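PDB 5I0P: beta-lactamase domain protein from Burkholderia ambifaria, which binds two zinc ions in a metallo-beta-lactamase fold and is probably a metal-dependent hydrolase, its substrate not being established. Local coordinates for residues L40-P45 and I51-L56; E76-H81 and F108-W113; G195-V198 and R203-R206; E259-Y264 and T286-L291; A340-L345 and G349-E354. All blocks are in the same frame, centred on the assembly; numbering follows the deposited sequence.

Contact 1 (L40-P45 and I51-L56); sequences LRMPLP and INLWLL
L40 to M42 pair with L53 to I51 as antiparallel neighbours, the two short strand axes 4.6 Å apart at closest and their directions 144° apart. L40 and L53 form one hydrogen-bonded pair, with L40 N to L53 O at 2.9 Å and L53 N to L40 O at 2.8 Å. M42 and I51 form the next, with M42 N to I51 O at 2.8 Å and I51 N to M42 O at 3.0 Å. R41 and N52 sit between them as a non-hydrogen-bonded pair. The side chains of L40, M42, I51 and L53 share one face. CD2 of L40 lies 3.8 Å from L53 CB, while CD1 reaches along the strand to L55 CG at 3.6 Å. M42 crosses L53 at about a right angle, its CG against L53 CD1. Beyond the strand end, L44 CD1 packs 3.9 Å from I51 CB. R41 and N52 run side by side on the other face. A bend at chi3 (-80°) turns the guanidinium toward the amide, but R41 NH2 to N52 OD1 is only a weak bond. N52 is held more firmly elsewhere: ND2 by two carbonyls, OD1 by W39. The apolar face meets helix 76-88 through L40, M42 and L53, and I51 touches the zinc ligand H107. The contact therefore joins a buried apolar layer to the shell around the metal site, and on the other face N52 ties it to P275 and G278.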
# COMPACT_ATOMS: atom_id res chain seq x y z
N LEU A 40 12.72 -3.56 -9.13
CA LEU A 40 12.18 -4.75 -9.78
C LEU A 40 10.71 -4.51 -10.05
O LEU A 40 10.03 -3.81 -9.28
CB LEU A 40 12.27 -5.99 -8.91
CG LEU A 40 13.29 -6.51 -7.91
CD1 LEU A 40 13.83 -5.51 -6.89
CD2 LEU A 40 12.49 -7.57 -7.20
N ARG A 41 10.19 -5.14 -11.10
CA ARG A 41 8.76 -5.05 -11.37
C ARG A 41 8.18 -6.44 -11.56
O ARG A 41 8.69 -7.21 -12.37
CB ARG A 41 8.44 -4.17 -12.59
CG ARG A 41 6.98 -4.21 -12.98
CD ARG A 41 6.67 -3.30 -14.18
NE ARG A 41 6.57 -1.97 -13.63
CZ ARG A 41 5.57 -1.12 -13.78
NH1 ARG A 41 4.50 -1.42 -14.51
NH2 ARG A 41 5.66 0.04 -13.17
N MET A 42 7.15 -6.77 -10.80
CA MET A 42 6.55 -8.09 -10.86
C MET A 42 5.15 -8.04 -11.50
O MET A 42 4.38 -7.11 -11.25
CB MET A 42 6.45 -8.70 -9.46
CG MET A 42 7.84 -9.08 -8.84
SD MET A 42 8.68 -10.40 -9.80
CE MET A 42 9.95 -10.77 -8.55
N PRO A 43 4.81 -9.02 -12.32
CA PRO A 43 3.45 -9.08 -12.87
C PRO A 43 2.44 -9.48 -11.81
O PRO A 43 2.72 -10.29 -10.93
CB PRO A 43 3.55 -10.16 -13.94
CG PRO A 43 4.61 -11.09 -13.39
CD PRO A 43 5.63 -10.16 -12.77
N LEU A 44 1.25 -8.90 -11.90
CA LEU A 44 0.12 -9.33 -11.09
C LEU A 44 -1.02 -9.69 -12.03
O LEU A 44 -1.11 -9.11 -13.11
CB LEU A 44 -0.31 -8.24 -10.10
CG LEU A 44 0.72 -7.98 -8.99
CD1 LEU A 44 0.33 -6.81 -8.18
CD2 LEU A 44 0.95 -9.21 -8.07
N PRO A 45 -1.85 -10.70 -11.69
CA PRO A 45 -2.93 -11.13 -12.59
C PRO A 45 -4.28 -10.48 -12.33
O PRO A 45 -5.31 -11.14 -12.44
CB PRO A 45 -3.00 -12.63 -12.32
CG PRO A 45 -2.69 -12.69 -10.80
CD PRO A 45 -1.71 -11.59 -10.53
N ILE A 51 3.47 -4.95 -9.45
CA ILE A 51 3.94 -4.30 -8.23
C ILE A 51 5.44 -4.06 -8.37
O ILE A 51 6.17 -4.91 -8.89
CB ILE A 51 3.61 -5.11 -6.95
CG1 ILE A 51 4.12 -4.38 -5.70
CG2 ILE A 51 4.11 -6.56 -7.04
CD1 ILE A 51 3.65 -4.97 -4.39
N ASN A 52 5.89 -2.89 -7.91
CA ASN A 52 7.31 -2.55 -7.90
C ASN A 52 7.90 -2.97 -6.57
O ASN A 52 7.35 -2.65 -5.52
CB ASN A 52 7.53 -1.05 -8.09
CG ASN A 52 6.92 -0.54 -9.36
OD1 ASN A 52 7.06 -1.17 -10.40
ND2 ASN A 52 6.25 0.62 -9.29
N LEU A 53 9.01 -3.71 -6.63
CA LEU A 53 9.74 -4.13 -5.43
C LEU A 53 11.12 -3.49 -5.42
O LEU A 53 11.64 -3.07 -6.46
CB LEU A 53 9.85 -5.67 -5.31
CG LEU A 53 8.58 -6.51 -5.53
CD1 LEU A 53 8.90 -7.98 -5.40
CD2 LEU A 53 7.38 -6.11 -4.61
N TRP A 54 11.72 -3.40 -4.24
CA TRP A 54 12.97 -2.69 -4.10
C TRP A 54 14.03 -3.61 -3.51
O TRP A 54 13.78 -4.29 -2.49
CB TRP A 54 12.77 -1.41 -3.26
CG TRP A 54 11.52 -0.71 -3.68
CD1 TRP A 54 10.32 -0.72 -3.01
CD2 TRP A 54 11.29 -0.01 -4.92
NE1 TRP A 54 9.39 -0.02 -3.73
CE2 TRP A 54 9.94 0.41 -4.91
CE3 TRP A 54 12.10 0.32 -6.02
CZ2 TRP A 54 9.37 1.16 -5.95
CZ3 TRP A 54 11.55 1.06 -7.06
CH2 TRP A 54 10.19 1.47 -7.02
N LEU A 55 15.18 -3.67 -4.18
CA LEU A 55 16.39 -4.33 -3.69
C LEU A 55 17.36 -3.24 -3.26
O LEU A 55 17.77 -2.41 -4.09
CB LEU A 55 17.04 -5.18 -4.77
CG LEU A 55 16.71 -6.64 -4.99
CD1 LEU A 55 17.50 -7.15 -6.21
CD2 LEU A 55 17.00 -7.48 -3.77
N LEU A 56 17.70 -3.21 -1.96
CA LEU A 56 18.59 -2.20 -1.42
C LEU A 56 19.92 -2.82 -1.03
O LEU A 56 19.96 -3.73 -0.20
CB LEU A 56 17.95 -1.51 -0.23
CG LEU A 56 16.55 -0.96 -0.42
CD1 LEU A 56 16.15 -0.22 0.86
CD2 LEU A 56 16.50 -0.03 -1.59

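Contact 2 (E76-H81 and F108-W113); sequences EAIRTH and FGLANW
R79 CG lies over one face of the W113 indole. It stands 3.5 Å from the centroid of the six-membered ring and 21° off its normal, a CH-pi contact. The nearest ring atom to R79 CG is W113 CZ2, at 3.3 Å. At the indole edge NE1 is hydrogen-bonded to D119. The R79 guanidinium has E76 N over one face, toward the rim. Bends at chi2 and chi3 let the R79 chain pass across the indole, and the guanidinium plane ends 63° from the ring plane, so the two flat groups do not stack. W113 holds its CG anti to the backbone N (chi1 -175°), which extends the ring toward helix 76-88. L110 packs beside the indole. Its CD1 meets I78 CG2 at 3.6 Å, and its CD2 approaches R79 CD at 4.1 Å. No hydrogen bond crosses between 76-81 and 108-113, so the join rests on apolar packing and the CH-pi contact of R79 CG with W113. L110 is the N-cap residue of helix 111-115 and the third residue of a type I turn from F108 to A111. This turn follows directly on the HxHxDH zinc motif of the metallo-beta-lactamase superfamily, H102 to H107, and the contact packs helix 76-88 against that region.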
# COMPACT_ATOMS: atom_id res chain seq x y z
N GLU A 76 3.44 -18.60 -9.45
CA GLU A 76 4.52 -19.23 -10.19
C GLU A 76 5.35 -18.20 -10.95
O GLU A 76 6.59 -18.26 -10.95
CB GLU A 76 3.96 -20.26 -11.18
N ALA A 77 4.69 -17.20 -11.52
CA ALA A 77 5.41 -16.21 -12.31
C ALA A 77 6.35 -15.40 -11.43
O ALA A 77 7.55 -15.33 -11.71
CB ALA A 77 4.41 -15.27 -13.02
N ILE A 78 5.86 -14.90 -10.30
CA ILE A 78 6.71 -14.06 -9.47
C ILE A 78 7.83 -14.89 -8.85
O ILE A 78 9.00 -14.48 -8.86
CB ILE A 78 5.86 -13.32 -8.41
CG1 ILE A 78 4.92 -12.33 -9.12
CG2 ILE A 78 6.74 -12.66 -7.36
CD1 ILE A 78 4.17 -11.32 -8.20
N ARG A 79 7.49 -16.08 -8.34
CA ARG A 79 8.50 -16.94 -7.72
C ARG A 79 9.65 -17.20 -8.70
O ARG A 79 10.83 -17.10 -8.34
CB ARG A 79 7.82 -18.24 -7.29
CG ARG A 79 7.99 -18.64 -5.86
CD ARG A 79 6.71 -19.23 -5.24
NE ARG A 79 6.04 -20.27 -6.03
CZ ARG A 79 4.72 -20.39 -6.11
NH1 ARG A 79 3.92 -19.50 -5.49
NH2 ARG A 79 4.17 -21.37 -6.82
N THR A 80 9.29 -17.52 -9.95
CA THR A 80 10.26 -17.79 -11.00
C THR A 80 11.15 -16.58 -11.23
O THR A 80 12.37 -16.72 -11.42
CB THR A 80 9.53 -18.16 -12.30
OG1 THR A 80 8.73 -19.34 -12.12
CG2 THR A 80 10.55 -18.44 -13.44
N HIS A 81 10.56 -15.37 -11.22
CA HIS A 81 11.34 -14.16 -11.44
C HIS A 81 12.26 -13.86 -10.25
O HIS A 81 13.40 -13.40 -10.43
CB HIS A 81 10.42 -12.98 -11.74
CG HIS A 81 9.66 -13.10 -13.03
ND1 HIS A 81 10.12 -13.83 -14.11
CD2 HIS A 81 8.47 -12.57 -13.43
CE1 HIS A 81 9.25 -13.75 -15.10
NE2 HIS A 81 8.25 -12.99 -14.72
N PHE A 108 3.08 -8.69 0.60
CA PHE A 108 3.37 -9.54 1.73
C PHE A 108 3.32 -11.02 1.40
O PHE A 108 3.87 -11.81 2.17
CB PHE A 108 2.35 -9.26 2.85
CG PHE A 108 2.66 -9.88 4.17
CD1 PHE A 108 3.94 -9.82 4.71
CD2 PHE A 108 1.64 -10.46 4.93
CE1 PHE A 108 4.21 -10.38 5.98
CE2 PHE A 108 1.89 -10.98 6.20
CZ PHE A 108 3.19 -10.94 6.72
N GLY A 109 2.72 -11.40 0.27
CA GLY A 109 2.46 -12.81 -0.00
C GLY A 109 3.69 -13.70 0.08
O GLY A 109 3.64 -14.79 0.66
N LEU A 110 4.81 -13.27 -0.52
CA LEU A 110 6.00 -14.11 -0.61
C LEU A 110 7.00 -13.84 0.52
O LEU A 110 8.17 -14.22 0.40
CB LEU A 110 6.70 -13.95 -1.96
CG LEU A 110 6.01 -14.74 -3.04
CD1 LEU A 110 6.73 -14.53 -4.34
CD2 LEU A 110 6.01 -16.18 -2.63
N ALA A 111 6.55 -13.16 1.57
CA ALA A 111 7.46 -12.81 2.66
C ALA A 111 8.04 -14.06 3.32
O ALA A 111 9.27 -14.17 3.49
CB ALA A 111 6.73 -11.92 3.66
N ASN A 112 7.19 -15.05 3.65
CA ASN A 112 7.73 -16.25 4.28
C ASN A 112 8.68 -16.99 3.35
O ASN A 112 9.78 -17.37 3.74
CB ASN A 112 6.63 -17.18 4.74
CG ASN A 112 7.19 -18.26 5.65
OD1 ASN A 112 7.51 -18.00 6.81
ND2 ASN A 112 7.33 -19.46 5.13
N TRP A 113 8.27 -17.17 2.09
CA TRP A 113 9.12 -17.81 1.08
C TRP A 113 10.46 -17.10 0.93
O TRP A 113 11.52 -17.74 0.89
CB TRP A 113 8.40 -17.81 -0.25
CG TRP A 113 9.08 -18.52 -1.35
CD1 TRP A 113 9.12 -19.87 -1.55
CD2 TRP A 113 9.78 -17.94 -2.46
NE1 TRP A 113 9.80 -20.15 -2.70
CE2 TRP A 113 10.20 -18.98 -3.28
CE3 TRP A 113 10.08 -16.63 -2.83
CZ2 TRP A 113 10.95 -18.76 -4.44
CZ3 TRP A 113 10.82 -16.42 -4.02
CH2 TRP A 113 11.23 -17.47 -4.79

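Contact 3 (G195-V198 and R203-R206); sequences GDAV and RTWR
V198 and W205 hold each other by two backbone hydrogen bonds. V198 N to W205 O is 2.7 Å, with an N-H...O angle of 165°. The return bond, W205 N to V198 O, is 2.9 Å. The next pair, A197 with R206, is non-hydrogen-bonded, with its CA atoms 4.7 Å apart. Beside it R206 CA points its hydrogen at D196 O, a CA-H...O contact of 3.3 Å. These residues form the open end of a beta hairpin, strands 197-200 and 203-210. Strand 197-200 is the outermost strand at one side of the second sheet of the metallo-beta-lactamase fold. R206 starts with CG anti to the backbone N (chi1 -177°) and then bends at chi2 and chi3, which turns its guanidinium toward the start of the partner strand. The exact placing of that group is doubtful, because its contacts with G195 O and A197 CB are too short, and no bond can be claimed for it. A197 CB also meets T204 CG2, at 3.7 Å. The side chains of V198 and W205 point to the opposite face of the sheet from those of A197 and R206. The backbone O of V198 sits at the edge of the indole, in its plane, 3.8 Å from W205 CD1. The rest of the W205 ring packs on L220 and on V227 and I229 of strand 227-231. R203, farther along, makes a salt bridge with D225.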
# COMPACT_ATOMS: atom_id res chain seq x y z
N GLY A 195 8.78 6.83 13.01
CA GLY A 195 9.95 7.58 13.40
C GLY A 195 11.22 6.77 13.56
O GLY A 195 12.26 7.34 13.88
N ASP A 196 11.17 5.45 13.39
CA ASP A 196 12.40 4.67 13.47
C ASP A 196 13.36 5.09 12.37
O ASP A 196 12.96 5.47 11.27
CB ASP A 196 12.13 3.17 13.33
CG ASP A 196 11.48 2.59 14.55
OD1 ASP A 196 11.36 3.33 15.56
OD2 ASP A 196 11.10 1.41 14.51
N ALA A 197 14.63 5.05 12.71
CA ALA A 197 15.72 5.26 11.78
C ALA A 197 16.24 3.89 11.41
O ALA A 197 16.72 3.16 12.27
CB ALA A 197 16.81 6.09 12.44
N VAL A 198 16.14 3.53 10.15
CA VAL A 198 16.60 2.22 9.71
C VAL A 198 17.79 2.46 8.79
O VAL A 198 17.64 2.96 7.68
CB VAL A 198 15.50 1.44 8.99
CG1 VAL A 198 15.90 -0.03 8.87
CG2 VAL A 198 14.15 1.64 9.65
N ARG A 203 22.36 4.80 3.72
CA ARG A 203 21.25 5.69 3.99
C ARG A 203 20.65 5.40 5.36
O ARG A 203 20.77 4.30 5.92
CB ARG A 203 20.18 5.57 2.92
CG ARG A 203 20.61 6.08 1.57
CD ARG A 203 19.48 5.91 0.50
NE ARG A 203 19.94 6.34 -0.80
CZ ARG A 203 20.58 5.54 -1.64
NH1 ARG A 203 20.82 4.28 -1.28
NH2 ARG A 203 20.97 5.97 -2.83
N THR A 204 20.03 6.42 5.90
CA THR A 204 19.12 6.29 7.02
C THR A 204 17.72 6.49 6.47
O THR A 204 17.36 7.60 6.06
CB THR A 204 19.44 7.30 8.11
OG1 THR A 204 20.74 7.01 8.59
CG2 THR A 204 18.44 7.20 9.27
N TRP A 205 16.95 5.41 6.39
CA TRP A 205 15.55 5.47 5.99
C TRP A 205 14.70 5.65 7.24
O TRP A 205 14.81 4.87 8.20
CB TRP A 205 15.14 4.21 5.26
CG TRP A 205 15.87 3.95 4.03
CD1 TRP A 205 17.05 3.25 3.90
CD2 TRP A 205 15.49 4.34 2.70
NE1 TRP A 205 17.41 3.18 2.58
CE2 TRP A 205 16.47 3.84 1.82
CE3 TRP A 205 14.40 5.05 2.17
CZ2 TRP A 205 16.41 4.04 0.43
CZ3 TRP A 205 14.33 5.25 0.79
CH2 TRP A 205 15.34 4.75 -0.06
N ARG A 206 13.88 6.71 7.25
CA ARG A 206 13.01 7.01 8.37
C ARG A 206 11.63 6.37 8.15
O ARG A 206 11.04 6.53 7.08
CB ARG A 206 12.91 8.53 8.52
CG ARG A 206 12.07 9.03 9.69
CD ARG A 206 12.79 10.14 10.44
NE ARG A 206 14.16 9.77 10.81
CZ ARG A 206 14.50 9.30 12.01
NH1 ARG A 206 13.59 9.15 12.95
NH2 ARG A 206 15.77 9.00 12.27

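Contact 4 (E259-Y264 and T286-L291); sequences ESLGRY and TRIAQL
I288 carries its CG1 anti to the carbonyl carbon (chi1 -77°) and its CG2 anti to the backbone N, and this splits the side chain between two partners. With chi2 at 153°, CD1 is sent to Y264, where it lies 3.7 Å from Y264 CB. That methyl sits at the edge of the tyrosine ring, near its plane, and not over a face. I288 CD1 is also 4.0 Å from the backbone O of L261. The other branch, CG2, meets L261 CD1 at 4.2 Å. The L261 and I288 side chains run antiparallel where they overlap. L261 CD1 then comes to L291 CB, 4.4 Å away and one helical turn on from I288. The contact packs the long helix 284-308 against the junction of helices 253-260 and 262-265. The long helix follows the last strand of the second sheet and leads toward the C-terminal domain. The touching residues are all buried, and no hydrogen bond crosses between them. On helix 284-308 a polar pair lies beside the contact. R287 NH1 bonds Q290 OE1 at 3.3 Å, the acceptor lying in the guanidinium plane, and R287 NE reaches the carbonyl of L235. L291 CD2 covers one face of the same guanidinium. Y264 also packs on M233 and V234, the two residues after the zinc ligand D232.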
# COMPACT_ATOMS: atom_id res chain seq x y z
N GLU A 259 -5.28 12.85 6.06
CA GLU A 259 -4.37 13.40 7.05
C GLU A 259 -2.97 12.83 6.87
O GLU A 259 -1.99 13.57 6.92
CB GLU A 259 -4.91 13.14 8.44
CG GLU A 259 -4.07 13.66 9.58
CD GLU A 259 -4.60 13.16 10.92
OE1 GLU A 259 -4.49 13.90 11.92
OE2 GLU A 259 -5.17 12.03 10.97
N SER A 260 -2.85 11.52 6.62
CA SER A 260 -1.54 10.94 6.38
C SER A 260 -0.80 11.60 5.20
O SER A 260 0.43 11.70 5.20
CB SER A 260 -1.69 9.45 6.14
OG SER A 260 -2.21 8.80 7.26
N LEU A 261 -1.53 12.08 4.20
CA LEU A 261 -0.86 12.65 3.04
C LEU A 261 -0.03 13.87 3.39
O LEU A 261 0.95 14.15 2.69
CB LEU A 261 -1.88 12.98 1.95
CG LEU A 261 -2.43 11.80 1.18
CD1 LEU A 261 -3.28 12.33 0.04
CD2 LEU A 261 -1.31 10.94 0.62
N GLY A 262 -0.37 14.55 4.48
CA GLY A 262 0.41 15.70 4.89
C GLY A 262 1.86 15.37 5.19
O GLY A 262 2.71 16.26 5.08
N ARG A 263 2.17 14.12 5.53
CA ARG A 263 3.55 13.71 5.77
C ARG A 263 4.45 13.83 4.53
O ARG A 263 5.66 14.08 4.65
CB ARG A 263 3.55 12.26 6.26
CG ARG A 263 2.83 12.03 7.57
CD ARG A 263 3.43 12.86 8.73
NE ARG A 263 4.89 12.74 8.93
CZ ARG A 263 5.53 11.74 9.55
NH1 ARG A 263 4.86 10.71 10.04
NH2 ARG A 263 6.84 11.78 9.70
N TYR A 264 3.90 13.66 3.34
CA TYR A 264 4.73 13.76 2.15
C TYR A 264 4.65 15.14 1.53
O TYR A 264 5.63 15.57 0.92
CB TYR A 264 4.31 12.69 1.14
CG TYR A 264 3.93 11.41 1.83
CD1 TYR A 264 4.90 10.55 2.30
CD2 TYR A 264 2.60 11.09 2.05
CE1 TYR A 264 4.55 9.38 2.97
CE2 TYR A 264 2.25 9.95 2.70
CZ TYR A 264 3.23 9.09 3.18
OH TYR A 264 2.88 7.93 3.87
N THR A 286 2.75 17.83 -6.29
CA THR A 286 1.77 17.92 -7.37
C THR A 286 0.80 16.74 -7.36
O THR A 286 -0.41 16.92 -7.52
CB THR A 286 2.49 18.05 -8.71
OG1 THR A 286 3.16 19.31 -8.72
CG2 THR A 286 1.51 18.03 -9.84
N ARG A 287 1.31 15.52 -7.15
CA ARG A 287 0.43 14.36 -7.15
C ARG A 287 -0.54 14.41 -5.99
O ARG A 287 -1.74 14.12 -6.14
CB ARG A 287 1.25 13.09 -7.04
CG ARG A 287 0.43 11.82 -6.98
CD ARG A 287 -0.57 11.72 -8.13
NE ARG A 287 -1.31 10.45 -8.08
CZ ARG A 287 -2.47 10.24 -8.67
NH1 ARG A 287 -3.04 11.21 -9.37
NH2 ARG A 287 -3.05 9.05 -8.59
N ILE A 288 -0.05 14.84 -4.82
CA ILE A 288 -0.93 14.88 -3.66
C ILE A 288 -2.01 15.93 -3.87
O ILE A 288 -3.15 15.76 -3.42
CB ILE A 288 -0.11 15.12 -2.38
CG1 ILE A 288 0.57 13.81 -1.97
CG2 ILE A 288 -1.02 15.59 -1.24
CD1 ILE A 288 1.81 14.03 -1.20
N ALA A 289 -1.67 17.03 -4.54
CA ALA A 289 -2.67 18.03 -4.85
C ALA A 289 -3.77 17.43 -5.72
O ALA A 289 -4.97 17.69 -5.51
CB ALA A 289 -2.01 19.23 -5.50
N GLN A 290 -3.38 16.54 -6.64
CA GLN A 290 -4.34 15.85 -7.49
C GLN A 290 -5.21 14.88 -6.68
O GLN A 290 -6.42 14.77 -6.91
CB GLN A 290 -3.60 15.10 -8.59
CG GLN A 290 -2.83 16.01 -9.47
CD GLN A 290 -1.95 15.28 -10.47
OE1 GLN A 290 -1.91 14.05 -10.52
NE2 GLN A 290 -1.20 16.05 -11.26
N LEU A 291 -4.59 14.12 -5.79
CA LEU A 291 -5.36 13.19 -5.00
C LEU A 291 -6.34 13.93 -4.09
O LEU A 291 -7.52 13.56 -4.00
CB LEU A 291 -4.40 12.33 -4.19
CG LEU A 291 -3.46 11.46 -5.03
CD1 LEU A 291 -2.35 10.96 -4.14
CD2 LEU A 291 -4.18 10.31 -5.64

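Contact 5 (A340-L345 and G349-E354); sequences AHLNLL and GELVRE
L345 O gathers the backbone bonds of this contact. E350 N donates to it at 2.9 Å, and L351 N adds a weak bond to the same oxygen at 3.3 Å. The chain is turned for this by G349, which has positive phi (90°) and ends helix 333-347 in a Schellman motif. Apolar contact comes next. L345 and L351 lie side by side and point the same way, with L351 CD1 at 3.8 Å from L345 CB. The same methyl reaches L342 CD2 at 3.9 Å, where the two leucines cross obliquely, so L351 CD1 bridges two residues that lie along one side of the helix. E350 brings a charged side chain against L345. Its chain runs extended beyond CG and lies across L345, OE1 coming within 3.5 Å of L345 CD2. The carboxylate finds its charge partner outside, in a salt bridge from OE2 to R303. All this belongs to the C-terminal domain, away from the zinc ions. L342 and L345 also pack on V302 of helix 284-308, and L351 on Y363 of strand 361-364. The contact thus closes the turn between helix 333-347 and the small hairpin of 352-355 and 361-364.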
# COMPACT_ATOMS: atom_id res chain seq x y z
N ALA A 340 -16.58 4.73 2.84
CA ALA A 340 -15.53 5.62 3.31
C ALA A 340 -15.88 7.09 3.09
O ALA A 340 -15.58 7.94 3.92
CB ALA A 340 -14.21 5.25 2.65
N HIS A 341 -16.49 7.42 1.95
CA HIS A 341 -16.87 8.82 1.71
C HIS A 341 -18.07 9.21 2.57
O HIS A 341 -18.12 10.33 3.10
CB HIS A 341 -17.17 9.04 0.22
CG HIS A 341 -15.96 8.87 -0.64
ND1 HIS A 341 -15.45 7.62 -0.93
CD2 HIS A 341 -15.09 9.77 -1.14
CE1 HIS A 341 -14.33 7.77 -1.63
NE2 HIS A 341 -14.08 9.06 -1.76
N LEU A 342 -19.04 8.31 2.69
CA LEU A 342 -20.18 8.60 3.55
C LEU A 342 -19.75 8.78 5.00
O LEU A 342 -20.23 9.69 5.68
CB LEU A 342 -21.22 7.50 3.43
CG LEU A 342 -21.99 7.50 2.11
CD1 LEU A 342 -22.69 6.15 1.91
CD2 LEU A 342 -22.99 8.63 2.12
N ASN A 343 -18.84 7.91 5.50
CA ASN A 343 -18.43 8.00 6.91
C ASN A 343 -17.65 9.27 7.19
O ASN A 343 -17.73 9.82 8.29
CB ASN A 343 -17.60 6.78 7.31
CG ASN A 343 -18.46 5.66 7.76
OD1 ASN A 343 -19.69 5.72 7.56
ND2 ASN A 343 -17.84 4.62 8.33
N LEU A 344 -16.85 9.73 6.24
CA LEU A 344 -16.13 10.97 6.48
C LEU A 344 -17.12 12.12 6.69
O LEU A 344 -17.00 12.89 7.66
CB LEU A 344 -15.18 11.25 5.32
CG LEU A 344 -14.25 12.46 5.33
CD1 LEU A 344 -13.16 12.25 4.26
CD2 LEU A 344 -14.98 13.80 5.08
N LEU A 345 -18.11 12.23 5.79
CA LEU A 345 -19.10 13.29 5.89
C LEU A 345 -19.93 13.10 7.15
O LEU A 345 -20.23 14.06 7.88
CB LEU A 345 -20.01 13.27 4.64
CG LEU A 345 -19.38 13.47 3.25
CD1 LEU A 345 -20.32 13.05 2.12
CD2 LEU A 345 -18.88 14.90 3.03
N GLY A 349 -20.05 15.67 10.72
CA GLY A 349 -21.26 16.39 11.03
C GLY A 349 -22.08 16.80 9.82
O GLY A 349 -23.16 17.38 10.00
N GLU A 350 -21.62 16.48 8.61
CA GLU A 350 -22.36 16.86 7.42
C GLU A 350 -23.48 15.89 7.10
O GLU A 350 -24.34 16.22 6.27
CB GLU A 350 -21.43 16.93 6.21
CG GLU A 350 -20.25 17.87 6.32
CD GLU A 350 -19.69 18.21 4.94
OE1 GLU A 350 -18.49 17.93 4.69
OE2 GLU A 350 -20.47 18.69 4.09
N LEU A 351 -23.47 14.70 7.70
CA LEU A 351 -24.54 13.75 7.48
C LEU A 351 -24.92 13.08 8.79
O LEU A 351 -24.14 13.03 9.74
CB LEU A 351 -24.20 12.70 6.42
CG LEU A 351 -23.96 13.14 4.96
CD1 LEU A 351 -23.49 11.90 4.09
CD2 LEU A 351 -25.17 13.79 4.36
N VAL A 352 -26.16 12.59 8.81
CA VAL A 352 -26.76 11.81 9.88
C VAL A 352 -27.11 10.45 9.30
O VAL A 352 -27.36 10.33 8.10
CB VAL A 352 -28.00 12.53 10.44
CG1 VAL A 352 -28.87 11.58 11.24
CG2 VAL A 352 -27.58 13.75 11.29
N ARG A 353 -27.05 9.41 10.13
CA ARG A 353 -27.38 8.05 9.70
C ARG A 353 -28.71 7.63 10.29
O ARG A 353 -29.12 8.12 11.34
CB ARG A 353 -26.36 7.03 10.18
CG ARG A 353 -25.04 7.13 9.66
CD ARG A 353 -24.25 6.21 10.55
NE ARG A 353 -23.84 4.98 9.92
CZ ARG A 353 -23.64 3.85 10.59
NH1 ARG A 353 -23.83 3.81 11.91
NH2 ARG A 353 -23.25 2.77 9.92
N GLU A 354 -29.34 6.64 9.67
CA GLU A 354 -30.58 6.10 10.21
C GLU A 354 -30.75 4.66 9.75
O GLU A 354 -30.57 4.37 8.56
CB GLU A 354 -31.78 6.96 9.78
CG GLU A 354 -32.93 6.99 10.80
CD GLU A 354 -32.71 7.95 11.97
OE1 GLU A 354 -33.09 7.58 13.10
OE2 GLU A 354 -32.17 9.07 11.78

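Overall arrangement
Contacts 1 and 3 are both hairpins, one in each of the two large sheets of the metallo-beta-lactamase fold. Contact 1 is buried and lies beside the zinc site; contact 3 is at a sheet edge, partly open and more charged. They meet where L56 packs on W205. Contact 2 adjoins contact 1, since I78 and H81 of its helix lie on M42 and P43. It is partly buried, has no hydrogen bond across it and rests on leucine-isoleucine packing and a CH-pi contact. Contacts 4 and 5 both use or border helix 284-308. Contact 4 is purely apolar across its helices, whereas contact 5, its centre about 25 Å from the chain's centre, adds a helix-end turn in the C-terminal domain.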